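Endoglucanase family 5 (Clostridium acetobutylicum ATCC 824, PDB 6PZ7) probably hydrolyses internal beta-1,4-glucosidic bonds of cellulose and related plant polysaccharides, as a broad-specificity endoglucanase of glycosyl hydrolase family 5. Local coordinates at residues A[20-25]-A[316-320]; A[50-54]-A[330-334]; A[244-248]-A[284-288]; A[271-276]-A[308-314]. One frame throughout, in Å; residues are numbered along the deposited sequence. Where two conformers were deposited one is given.

Contact 1 (A[20-25]-A[316-320]); sequences WNLGNT and ILDRN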
loop_
_atom_site.group_PDB
_atom_site.type_symbol
_atom_site.label_atom_id
_atom_site.label_comp_id
_atom_site.label_asym_id
_atom_site.label_seq_id
_atom_site.Cartn_x
_atom_site.Cartn_y
_atom_site.Cartn_z
ATOM N N TRP A 20 8.778 1.761 -2.937
ATOM C CA TRP A 20 9.032 0.328 -3.002
ATOM C C TRP A 20 8.390 -0.325 -1.788
ATOM O O TRP A 20 8.545 0.165 -0.669
ATOM C CB TRP A 20 10.542 0.092 -3.083
ATOM C CG TRP A 20 11.011 -1.330 -3.177
ATOM C CD1 TRP A 20 11.284 -2.012 -4.335
ATOM C CD2 TRP A 20 11.381 -2.192 -2.090
ATOM N NE1 TRP A 20 11.803 -3.254 -4.023
ATOM C CE2 TRP A 20 11.849 -3.398 -2.658
ATOM C CE3 TRP A 20 11.348 -2.073 -0.707
ATOM C CZ2 TRP A 20 12.298 -4.470 -1.895
ATOM C CZ3 TRP A 20 11.797 -3.122 0.059
ATOM C CH2 TRP A 20 12.265 -4.316 -0.532
ATOM N N ASN A 21 7.666 -1.421 -2.007
ATOM C CA ASN A 21 7.063 -2.211 -0.942
ATOM C C ASN A 21 8.007 -3.294 -0.432
ATOM O O ASN A 21 8.515 -4.115 -1.230
ATOM C CB ASN A 21 5.815 -2.961 -1.423
ATOM C CG ASN A 21 4.542 -2.139 -1.459
ATOM O OD1 ASN A 21 3.871 -2.023 -0.443
ATOM N ND2 ASN A 21 4.211 -1.621 -2.629
ATOM N N LEU A 22 8.115 -3.385 0.891
ATOM C CA LEU A 22 8.767 -4.513 1.576
ATOM C C LEU A 22 7.764 -5.664 1.686
ATOM O O LEU A 22 7.233 -5.978 2.741
ATOM C CB LEU A 22 9.272 -4.063 2.930
ATOM C CG LEU A 22 10.101 -5.063 3.721
ATOM C CD1 LEU A 22 11.481 -5.269 3.067
ATOM C CD2 LEU A 22 10.233 -4.571 5.159
ATOM N N GLY A 23 7.431 -6.261 0.538
ATOM C CA GLY A 23 6.334 -7.224 0.484
ATOM C C GLY A 23 6.693 -8.623 0.939
ATOM O O GLY A 23 7.865 -9.036 0.912
ATOM N N ASN A 24 5.678 -9.363 1.357
ATOM C CA ASN A 24 5.856 -10.736 1.836
ATOM C C ASN A 24 6.883 -10.826 2.954
ATOM O O ASN A 24 7.654 -11.780 3.041
ATOM C CB ASN A 24 6.167 -11.715 0.694
ATOM C CG ASN A 24 4.945 -12.101 -0.113
ATOM O OD1 ASN A 24 3.911 -11.442 -0.093
ATOM N ND2 ASN A 24 5.098 -13.189 -0.890
ATOM N N THR A 25 6.829 -9.845 3.859
ATOM C CA THR A 25 7.798 -9.682 4.932
ATOM C C THR A 25 7.047 -9.552 6.256
ATOM O O THR A 25 6.616 -10.563 6.807
ATOM C CB THR A 25 8.764 -8.549 4.596
ATOM O OG1 THR A 25 9.306 -8.800 3.272
ATOM C CG2 THR A 25 9.924 -8.438 5.526
ATOM N N ILE A 316 12.124 -7.383 -7.600
ATOM C CA ILE A 316 13.127 -6.763 -8.451
ATOM C C ILE A 316 14.473 -6.602 -7.754
ATOM O O ILE A 316 15.491 -6.444 -8.450
ATOM C CB ILE A 316 12.625 -5.431 -9.085
ATOM C CG1 ILE A 316 12.253 -4.416 -8.021
ATOM C CG2 ILE A 316 11.421 -5.731 -10.000
ATOM C CD1 ILE A 316 11.799 -3.039 -8.566
ATOM N N LEU A 317 14.510 -6.646 -6.419
ATOM C CA LEU A 317 15.738 -6.681 -5.629
ATOM C C LEU A 317 15.971 -8.112 -5.148
ATOM O O LEU A 317 15.035 -8.743 -4.619
ATOM C CB LEU A 317 15.601 -5.760 -4.418
ATOM C CG LEU A 317 16.780 -5.732 -3.443
ATOM C CD1 LEU A 317 18.027 -5.202 -4.091
ATOM C CD2 LEU A 317 16.441 -4.917 -2.218
ATOM N N ASP A 318 17.180 -8.634 -5.307
ATOM C CA ASP A 318 17.575 -9.863 -4.632
ATOM C C ASP A 318 18.115 -9.414 -3.280
ATOM O O ASP A 318 19.211 -8.839 -3.188
ATOM C CB ASP A 318 18.620 -10.633 -5.444
ATOM C CG ASP A 318 19.078 -11.912 -4.753
ATOM O OD1 ASP A 318 19.016 -12.035 -3.511
ATOM O OD2 ASP A 318 19.622 -12.806 -5.471
ATOM N N ARG A 319 17.321 -9.650 -2.226
ATOM C CA ARG A 319 17.672 -9.150 -0.906
ATOM C C ARG A 319 18.840 -9.910 -0.305
ATOM O O ARG A 319 19.549 -9.366 0.552
ATOM C CB ARG A 319 16.489 -9.289 0.025
ATOM C CG ARG A 319 15.284 -8.497 -0.423
ATOM C CD ARG A 319 14.128 -8.650 0.523
ATOM N NE ARG A 319 12.876 -8.233 -0.082
ATOM C CZ ARG A 319 11.700 -8.336 0.516
ATOM N NH1 ARG A 319 11.629 -8.738 1.775
ATOM N NH2 ARG A 319 10.601 -8.047 -0.159
ATOM N N ASN A 320 19.049 -11.159 -0.718
ATOM C CA ASN A 320 20.074 -12.000 -0.110
ATOM C C ASN A 320 21.465 -11.632 -0.572
ATOM O O ASN A 320 22.429 -11.840 0.185
ATOM C CB ASN A 320 19.793 -13.459 -0.464
ATOM C CG ASN A 320 18.565 -13.969 0.198
ATOM O OD1 ASN A 320 18.429 -13.858 1.408
ATOM N ND2 ASN A 320 17.654 -14.518 -0.582
#
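Arg319 reaches across to the 20-25 segment and places two nitrogens of its guanidinium group on two oxygens. NH1 donates to Thr25 OG1 at 2.8 Å in an almost straight bond (169°), and the hydroxyl lies in the plane of the guanidinium. NH2 donates to Gly23 O at 3.1 Å, arriving in the carbonyl plane on a lone pair. That same carbonyl also accepts from Thr25 OG1, 2.8 Å from Gly23 O, but this donor stands well above the carbonyl plane, so the two bonds use different parts of the oxygen. The hydroxyl thus gives one bond and takes another, which suits a threonine.

Apolar groups surround this polar triangle. Leu22 CD1 lies over one guanidinium face, 3.7 Å from Arg319 NH1. The indole of Trp20 turns its edge, at CH2, to a face of the guanidinium, with CH2 4.0 Å from Arg319 NE and the planes 65° apart, so the two do not stack. An extended chain from CG to NE gives the arginine the length to span the gap. Farther along the indole, CZ2 touches Leu317 CD2 at 4.2 Å, and NE1 passes Ile316 CG1.

Behind this shell, Asp303 OD2 accepts from Trp20 NE1 and from the backbone N of both Ile316 and Leu317, tying the end of barrel strand 298-303 to both segments. Met44 of helix 42-51 also packs on Arg319. Across these two segments the guanidinium is held by two neutral oxygens, so its hold on the loop after strand 19-22 probably rests on the direction of the bonds; its charge would polarise Gly23 O and the Thr25 hydroxyl.

Contact 2 (A[50-54]-A[330-334]); sequences EAGFN and VRTIV
Phe53 carries its ring from the turn after helix 42-51 to the last turn of helix 327-334. Its CB leaves the backbone with CG opposite the carbonyl carbon (chi1 -69°), and this swings the ring toward the C-terminal helix. CG and CD1 already lie beneath Val334 CG1. The methyl sits over the middle of the ring, 3.6 Å from the Phe53 centroid and only 11° off the normal, a textbook CH-pi contact. At the far end the ring finds two more aliphatic partners: CE1 approaches Val330 CG1 at 4.2 Å, while CE2 packs on Ile333 CG2 at 3.6 Å and CZ lies near the same methyl. Beta-branched residues suit this place because their methyls sit close to the helix backbone, making a compact surface for a flat ring.

Val334 also meets the end of helix 42-51: its other methyl, CG2, lies 3.3 Å from Ala51 O. Small Ala51 lets the helices come close, its CB 4.4 Å from Val330 CG1. Gly52 then ends the helix in a Schellman motif; its positive phi (113°) is readily adopted by a residue without a side chain, and its CA comes 5.7 Å from Val334 CA. Toward solvent, a water bridges the segments, giving a hydrogen bond to Ala51 O and accepting one from Arg331 NH1, both at 3.0 Å.

Around this core, Phe53 meets the ring of Trp20 from barrel strand 19-22 and also packs on Trp324 of the short strand 323-324. The C-terminal helix lies between helix 42-51 on this side and helix 278-294, whose Ala285 touches Ile333.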
loop_
_atom_site.group_PDB
_atom_site.type_symbol
_atom_site.label_atom_id
_atom_site.label_comp_id
_atom_site.label_asym_id
_atom_site.label_seq_id
_atom_site.Cartn_x
_atom_site.Cartn_y
_atom_site.Cartn_z
ATOM N N GLU A 50 19.539 4.228 -2.209
ATOM C CA GLU A 50 20.594 4.491 -3.182
ATOM C C GLU A 50 20.076 4.424 -4.614
ATOM O O GLU A 50 20.628 5.094 -5.498
ATOM C CB GLU A 50 21.727 3.478 -2.986
ATOM C CG GLU A 50 22.548 3.737 -1.702
ATOM C CD GLU A 50 23.403 2.544 -1.220
ATOM O OE1 GLU A 50 23.479 1.471 -1.867
ATOM O OE2 GLU A 50 24.010 2.687 -0.118
ATOM N N ALA A 51 19.030 3.649 -4.879
ATOM C CA ALA A 51 18.470 3.569 -6.227
ATOM C C ALA A 51 17.653 4.807 -6.577
ATOM O O ALA A 51 17.429 5.073 -7.767
ATOM C CB ALA A 51 17.600 2.319 -6.373
ATOM N N GLY A 52 17.186 5.569 -5.603
ATOM C CA GLY A 52 16.437 6.792 -5.857
ATOM C C GLY A 52 14.975 6.752 -5.438
ATOM O O GLY A 52 14.249 7.707 -5.727
ATOM N N PHE A 53 14.512 5.691 -4.805
ATOM C CA PHE A 53 13.195 5.719 -4.208
ATOM C C PHE A 53 13.191 6.711 -3.061
ATOM O O PHE A 53 14.223 6.915 -2.416
ATOM C CB PHE A 53 12.842 4.333 -3.676
ATOM C CG PHE A 53 12.615 3.302 -4.745
ATOM C CD1 PHE A 53 13.649 2.452 -5.126
ATOM C CD2 PHE A 53 11.386 3.174 -5.358
ATOM C CE1 PHE A 53 13.448 1.481 -6.061
ATOM C CE2 PHE A 53 11.158 2.206 -6.336
ATOM C CZ PHE A 53 12.201 1.358 -6.684
ATOM N N ASN A 54 12.023 7.319 -2.784
ATOM C CA ASN A 54 11.889 8.171 -1.606
ATOM C C ASN A 54 10.826 7.709 -0.623
ATOM O O ASN A 54 10.591 8.411 0.375
ATOM C CB ASN A 54 11.681 9.661 -1.941
ATOM C CG ASN A 54 12.105 10.576 -0.810
ATOM O OD1 ASN A 54 13.139 10.347 -0.192
ATOM N ND2 ASN A 54 11.330 11.620 -0.555
ATOM N N VAL A 330 14.317 -1.289 -12.841
ATOM C CA VAL A 330 14.420 -0.434 -11.667
ATOM C C VAL A 330 14.660 1.007 -12.096
ATOM O O VAL A 330 14.060 1.944 -11.551
ATOM C CB VAL A 330 15.501 -0.943 -10.692
ATOM C CG1 VAL A 330 15.467 -0.090 -9.389
ATOM C CG2 VAL A 330 15.312 -2.401 -10.338
ATOM N N ARG A 331 15.555 1.202 -13.068
ATOM C CA ARG A 331 15.870 2.560 -13.499
ATOM C C ARG A 331 14.637 3.268 -14.067
ATOM O O ARG A 331 14.446 4.472 -13.817
ATOM C CB ARG A 331 17.033 2.546 -14.491
ATOM C CG ARG A 331 17.612 3.917 -14.810
ATOM C CD ARG A 331 18.311 4.530 -13.609
ATOM N NE ARG A 331 18.845 5.834 -13.965
ATOM C CZ ARG A 331 19.582 6.585 -13.160
ATOM N NH1 ARG A 331 19.875 6.168 -11.943
ATOM N NH2 ARG A 331 20.024 7.751 -13.595
ATOM N N THR A 332 13.788 2.578 -14.836
ATOM C CA THR A 332 12.552 3.197 -15.328
ATOM C C THR A 332 11.586 3.555 -14.205
ATOM O O THR A 332 10.762 4.482 -14.354
ATOM C CB THR A 332 11.819 2.362 -16.391
ATOM O OG1 THR A 332 11.359 1.099 -15.894
ATOM C CG2 THR A 332 12.757 2.085 -17.562
ATOM N N ILE A 333 11.589 2.792 -13.105
ATOM C CA ILE A 333 10.718 3.109 -11.984
ATOM C C ILE A 333 11.139 4.412 -11.316
ATOM O O ILE A 333 10.279 5.228 -10.957
ATOM C CB ILE A 333 10.633 1.939 -10.999
ATOM C CG1 ILE A 333 9.968 0.701 -11.639
ATOM C CG2 ILE A 333 9.888 2.345 -9.721
ATOM C CD1 ILE A 333 10.268 -0.574 -10.950
ATOM N N VAL A 334 12.446 4.603 -11.085
ATOM C CA VAL A 334 12.951 5.711 -10.271
ATOM C C VAL A 334 13.321 6.955 -11.074
ATOM O O VAL A 334 13.705 7.978 -10.477
ATOM C CB VAL A 334 14.189 5.274 -9.448
ATOM C CG1 VAL A 334 13.835 4.158 -8.492
ATOM C CG2 VAL A 334 15.370 4.899 -10.357
HETATM O O HOH W 1 19.286 4.030 -9.888
#

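Contact 3 (A[244-248]-A[284-288]); sequences KDALD and LAKFY
This is apolar helix-helix packing on the outer layer of a TIM barrel, joining helix 241-259 to helix 278-294, the helices before and after barrel strand 265-270. The two short segments run in broadly the same direction, their axes crossing at -45° with a closest approach of 10.9 Å. That spacing is wide enough to take large side chains between the helices, and Phe287 and Leu247 fill it.

Leu247, on the buried side, inserts CD2 among three residues of the other helix: it lies 3.6 Å from Leu284 CD1, 3.8 Å from Tyr288 CB and at the rim of the Phe287 ring. Its CD1 rests near Tyr288 CD1. A branched leucine suits this place, because one methyl can face several partners while the other reaches deeper. The buried Tyr288 has its OH hydrogen-bonded to Met222 O, and its ring meets Phe270 at the end of the barrel strand.

Nearer solvent, Phe287 sets out toward the first helix, and with CG anti to its backbone N (chi1 -174°) the ring reaches the backbone of Lys244. Asp248, beside the ring, has its carboxylate paired with Lys295. Lysine is apt over one face of Phe287: in the conformer given, its extended methylene chain gives apolar cover while the ammonium can probably stay near water. Lys244 CG sits over that face, 4.0 Å from the Phe287 ring centroid and 13° off the normal, as Lys244 O approaches Phe287 CE2 to 3.6 Å.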
loop_
_atom_site.group_PDB
_atom_site.type_symbol
_atom_site.label_atom_id
_atom_site.label_comp_id
_atom_site.label_asym_id
_atom_site.label_seq_id
_atom_site.Cartn_x
_atom_site.Cartn_y
_atom_site.Cartn_z
ATOM N N LYS A 244 -0.807 2.194 -24.259
ATOM C CA LYS A 244 -0.712 3.513 -23.643
ATOM C C LYS A 244 -2.086 4.136 -23.450
ATOM O O LYS A 244 -2.378 4.693 -22.389
ATOM C CB LYS A 244 0.175 4.431 -24.490
ATOM C CG LYS A 244 1.648 4.027 -24.497
ATOM C CD LYS A 244 2.475 4.860 -25.462
ATOM C CE LYS A 244 3.947 4.843 -25.073
ATOM N NZ LYS A 244 4.733 5.917 -25.754
ATOM N N ASP A 245 -2.949 4.023 -24.451
ATOM C CA ASP A 245 -4.286 4.596 -24.332
ATOM C C ASP A 245 -5.068 3.976 -23.178
ATOM O O ASP A 245 -5.757 4.685 -22.443
ATOM C CB ASP A 245 -5.054 4.342 -25.623
ATOM C CG ASP A 245 -4.703 5.270 -26.740
ATOM O OD1 ASP A 245 -3.884 6.209 -26.589
ATOM O OD2 ASP A 245 -5.239 5.003 -27.850
ATOM N N ALA A 246 -4.988 2.663 -23.015
ATOM C CA ALA A 246 -5.773 2.020 -21.959
ATOM C C ALA A 246 -5.270 2.443 -20.585
ATOM O O ALA A 246 -6.057 2.743 -19.664
ATOM C CB ALA A 246 -5.693 0.500 -22.103
ATOM N N LEU A 247 -3.948 2.462 -20.393
ATOM C CA LEU A 247 -3.410 2.829 -19.094
ATOM C C LEU A 247 -3.647 4.297 -18.793
ATOM O O LEU A 247 -4.008 4.658 -17.666
ATOM C CB LEU A 247 -1.923 2.464 -19.037
ATOM C CG LEU A 247 -1.224 2.786 -17.716
ATOM C CD1 LEU A 247 -1.905 2.238 -16.518
ATOM C CD2 LEU A 247 0.211 2.308 -17.782
ATOM N N ASP A 248 -3.458 5.163 -19.770
ATOM C CA ASP A 248 -3.771 6.574 -19.574
ATOM C C ASP A 248 -5.235 6.770 -19.212
ATOM O O ASP A 248 -5.568 7.617 -18.358
ATOM C CB ASP A 248 -3.429 7.391 -20.824
ATOM C CG ASP A 248 -3.655 8.843 -20.613
ATOM O OD1 ASP A 248 -2.932 9.425 -19.788
ATOM O OD2 ASP A 248 -4.558 9.411 -21.299
ATOM N N LEU A 284 6.339 -0.503 -19.680
ATOM C CA LEU A 284 5.128 -0.278 -18.898
ATOM C C LEU A 284 5.425 0.629 -17.722
ATOM O O LEU A 284 4.713 1.607 -17.472
ATOM C CB LEU A 284 4.525 -1.608 -18.428
ATOM C CG LEU A 284 3.435 -1.492 -17.354
ATOM C CD1 LEU A 284 2.241 -0.673 -17.838
ATOM C CD2 LEU A 284 2.982 -2.897 -16.957
ATOM N N ALA A 285 6.467 0.300 -16.946
ATOM C CA ALA A 285 6.763 1.082 -15.742
ATOM C C ALA A 285 7.092 2.517 -16.104
ATOM O O ALA A 285 6.671 3.449 -15.415
ATOM C CB ALA A 285 7.915 0.451 -14.965
ATOM N N LYS A 286 7.860 2.716 -17.173
ATOM C CA LYS A 286 8.221 4.076 -17.554
ATOM C C LYS A 286 6.974 4.912 -17.815
ATOM O O LYS A 286 6.845 6.043 -17.325
ATOM C CB LYS A 286 9.116 4.048 -18.786
ATOM C CG LYS A 286 9.591 5.425 -19.195
ATOM C CD LYS A 286 10.563 5.338 -20.385
ATOM C CE LYS A 286 11.013 6.728 -20.831
ATOM N NZ LYS A 286 12.238 6.674 -21.682
ATOM N N PHE A 287 6.046 4.380 -18.622
ATOM C CA PHE A 287 4.832 5.115 -18.960
ATOM C C PHE A 287 3.944 5.273 -17.741
ATOM O O PHE A 287 3.407 6.363 -17.503
ATOM C CB PHE A 287 4.076 4.421 -20.087
ATOM C CG PHE A 287 2.893 5.197 -20.563
ATOM C CD1 PHE A 287 3.045 6.240 -21.463
ATOM C CD2 PHE A 287 1.629 4.932 -20.080
ATOM C CE1 PHE A 287 1.952 6.977 -21.872
ATOM C CE2 PHE A 287 0.535 5.682 -20.506
ATOM C CZ PHE A 287 0.701 6.697 -21.383
ATOM N N TYR A 288 3.799 4.224 -16.933
ATOM C CA TYR A 288 2.928 4.275 -15.766
ATOM C C TYR A 288 3.395 5.357 -14.811
ATOM O O TYR A 288 2.613 6.220 -14.407
ATOM C CB TYR A 288 2.919 2.883 -15.121
ATOM C CG TYR A 288 1.848 2.560 -14.113
ATOM C CD1 TYR A 288 1.178 1.352 -14.187
ATOM C CD2 TYR A 288 1.537 3.411 -13.067
ATOM C CE1 TYR A 288 0.201 0.981 -13.226
ATOM C CE2 TYR A 288 0.554 3.073 -12.108
ATOM C CZ TYR A 288 -0.102 1.874 -12.206
ATOM O OH TYR A 288 -1.040 1.588 -11.221
#

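Contact 4 (A[271-276]-A[308-314]); sequences GSINKN and AVGDDNY
Ile273 lays its CG2 methyl on the ring of Tyr314, where two loops at the C-terminal end of the TIM barrel meet, the one after strand 265-270 and the one after strand 298-303. This is a CH-pi contact: the methyl is 3.5 Å from the Tyr314 centroid and 16° off the ring normal, shifted toward CZ and CE1. With its CG1 set between the backbone N and carbonyl carbon (chi1 63°), Ile273 sends its two branches to different targets, CG2 to the ring and CD1 to Gly310 O. The isoleucine therefore spans the beta turn from Gly310 to Asn313 as well as the tyrosine. Gly271, beside the ring's edge, has no side chain to collide with it, and the ring also meets Trp302 of barrel strand 298-303 edge-to-face.

Next to this, the two backbones pair. Asn274 N donates to Asn313 O at 3.0 Å, and Asn274 O accepts from Gly310 N at 2.8 Å. The Asn274 side chain extends toward the other loop with CG anti to N (chi1 179°). Its ND2 makes a weak bond to Ala308 O and another hydrogen bond to Ser307 O, while its OD1 takes Asn276 N in an Asx turn; an amide can do both jobs at once. Val309 lies farther out, its CG2 against the Asn276 amide.

Asn313 in turn fastens its own type II turn: Gly310 O receives Asn313 N and, 3.1 Å away, Asn313 ND2, both from the same face of the carbonyl plane.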
loop_
_atom_site.group_PDB
_atom_site.type_symbol
_atom_site.label_atom_id
_atom_site.label_comp_id
_atom_site.label_asym_id
_atom_site.label_seq_id
_atom_site.Cartn_x
_atom_site.Cartn_y
_atom_site.Cartn_z
ATOM N N GLY A 271 2.776 -3.126 -10.319
ATOM C CA GLY A 271 3.912 -3.948 -10.702
ATOM C C GLY A 271 3.529 -4.923 -11.785
ATOM O O GLY A 271 2.390 -4.948 -12.259
ATOM N N SER A 272 4.512 -5.736 -12.167
ATOM C CA SER A 272 4.315 -6.819 -13.137
ATOM C C SER A 272 5.160 -8.002 -12.734
ATOM O O SER A 272 6.214 -7.839 -12.103
ATOM C CB SER A 272 4.693 -6.344 -14.552
ATOM O OG SER A 272 6.083 -5.969 -14.608
ATOM N N ILE A 273 4.714 -9.204 -13.132
ATOM C CA ILE A 273 5.471 -10.415 -12.868
ATOM C C ILE A 273 6.525 -10.644 -13.952
ATOM O O ILE A 273 6.445 -10.146 -15.082
ATOM C CB ILE A 273 4.543 -11.643 -12.704
ATOM C CG1 ILE A 273 3.759 -11.954 -13.984
ATOM C CG2 ILE A 273 3.629 -11.396 -11.501
ATOM C CD1 ILE A 273 2.990 -13.281 -13.939
ATOM N N ASN A 274 7.528 -11.427 -13.594
ATOM C CA ASN A 274 8.592 -11.814 -14.508
ATOM C C ASN A 274 8.122 -12.864 -15.512
ATOM O O ASN A 274 7.945 -14.031 -15.166
ATOM C CB ASN A 274 9.772 -12.327 -13.685
ATOM C CG ASN A 274 10.931 -12.768 -14.556
ATOM O OD1 ASN A 274 11.003 -12.446 -15.759
ATOM N ND2 ASN A 274 11.868 -13.495 -13.964
ATOM N N LYS A 275 7.996 -12.469 -16.767
ATOM C CA LYS A 275 7.736 -13.365 -17.887
ATOM C C LYS A 275 8.917 -13.345 -18.853
ATOM O O LYS A 275 8.748 -13.386 -20.078
ATOM C CB LYS A 275 6.449 -12.998 -18.611
ATOM C CG LYS A 275 5.173 -13.070 -17.768
ATOM C CD LYS A 275 3.966 -12.506 -18.536
ATOM C CE LYS A 275 2.678 -12.729 -17.756
ATOM N NZ LYS A 275 1.555 -11.896 -18.296
ATOM N N ASN A 276 10.136 -13.255 -18.337
ATOM C CA ASN A 276 11.339 -13.162 -19.165
ATOM C C ASN A 276 11.221 -12.030 -20.176
ATOM O O ASN A 276 11.532 -12.185 -21.371
ATOM C CB ASN A 276 11.635 -14.483 -19.899
ATOM C CG ASN A 276 12.326 -15.492 -19.048
ATOM O OD1 ASN A 276 13.240 -15.165 -18.301
ATOM N ND2 ASN A 276 11.898 -16.747 -19.156
ATOM N N ALA A 308 11.891 -15.297 -9.813
ATOM C CA ALA A 308 11.886 -16.356 -10.816
ATOM C C ALA A 308 10.823 -16.071 -11.865
ATOM O O ALA A 308 10.140 -15.059 -11.816
ATOM C CB ALA A 308 11.613 -17.686 -10.123
ATOM N N VAL A 309 10.676 -16.944 -12.839
ATOM C CA VAL A 309 9.750 -16.708 -13.933
ATOM C C VAL A 309 8.353 -17.206 -13.580
ATOM O O VAL A 309 8.189 -18.359 -13.150
ATOM C CB VAL A 309 10.266 -17.378 -15.224
ATOM C CG1 VAL A 309 9.243 -17.237 -16.326
ATOM C CG2 VAL A 309 11.573 -16.754 -15.648
ATOM N N GLY A 310 7.353 -16.367 -13.786
ATOM C CA GLY A 310 5.966 -16.796 -13.772
ATOM C C GLY A 310 5.182 -16.254 -12.593
ATOM O O GLY A 310 5.480 -15.203 -12.030
ATOM N N ASP A 311 4.108 -16.966 -12.269
ATOM C CA ASP A 311 3.096 -16.512 -11.332
ATOM C C ASP A 311 3.701 -15.919 -10.069
ATOM O O ASP A 311 4.528 -16.546 -9.400
ATOM C CB ASP A 311 2.199 -17.698 -10.972
ATOM C CG ASP A 311 1.031 -17.311 -10.094
ATOM O OD1 ASP A 311 0.349 -16.331 -10.402
ATOM O OD2 ASP A 311 0.796 -18.001 -9.079
ATOM N N ASP A 312 3.257 -14.717 -9.746
ATOM C CA ASP A 312 3.513 -14.060 -8.464
ATOM C C ASP A 312 4.961 -13.634 -8.270
ATOM O O ASP A 312 5.362 -13.341 -7.130
ATOM C CB ASP A 312 3.028 -14.931 -7.279
ATOM C CG ASP A 312 2.822 -14.149 -6.008
ATOM O OD1 ASP A 312 2.265 -13.054 -6.089
ATOM O OD2 ASP A 312 3.230 -14.639 -4.951
ATOM N N ASN A 313 5.777 -13.566 -9.315
ATOM C CA ASN A 313 7.184 -13.180 -9.148
ATOM C C ASN A 313 7.334 -11.695 -9.473
ATOM O O ASN A 313 7.673 -11.308 -10.586
ATOM C CB ASN A 313 8.084 -14.022 -10.044
ATOM C CG ASN A 313 8.306 -15.425 -9.504
ATOM O OD1 ASN A 313 9.160 -15.634 -8.647
ATOM N ND2 ASN A 313 7.584 -16.404 -10.059
ATOM N N TYR A 314 7.067 -10.847 -8.466
ATOM C CA TYR A 314 7.126 -9.395 -8.565
ATOM C C TYR A 314 8.443 -8.799 -8.075
ATOM O O TYR A 314 8.646 -7.565 -8.197
ATOM C CB TYR A 314 5.971 -8.765 -7.732
ATOM C CG TYR A 314 4.596 -9.001 -8.287
ATOM C CD1 TYR A 314 4.109 -8.200 -9.294
ATOM C CD2 TYR A 314 3.768 -9.984 -7.766
ATOM C CE1 TYR A 314 2.844 -8.390 -9.806
ATOM C CE2 TYR A 314 2.474 -10.161 -8.249
ATOM C CZ TYR A 314 2.049 -9.364 -9.282
ATOM O OH TYR A 314 0.768 -9.500 -9.831
#

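In the fold
Contacts 1 and 2 are buried and share a neighbourhood: strand 19-22 and helix 42-51 follow each other in the chain, and Ile316 touches both Val330 and Ile333. Contacts 3 and 4 are only partly buried and lie on different parts of the barrel, one between outer helices, the other between loops. Helix 278-294 links contact 3 to contact 2 through Ala285 and Lys286 packing on Thr332. Chemistry follows place: contacts 2 and 3, which involve the outer helices, rest mainly on aliphatic and ring packing, whereas contacts 1 and 4, at loops that follow barrel strands, add direct hydrogen bonds, from a guanidinium in contact 1 and mainly from backbone in contact 4.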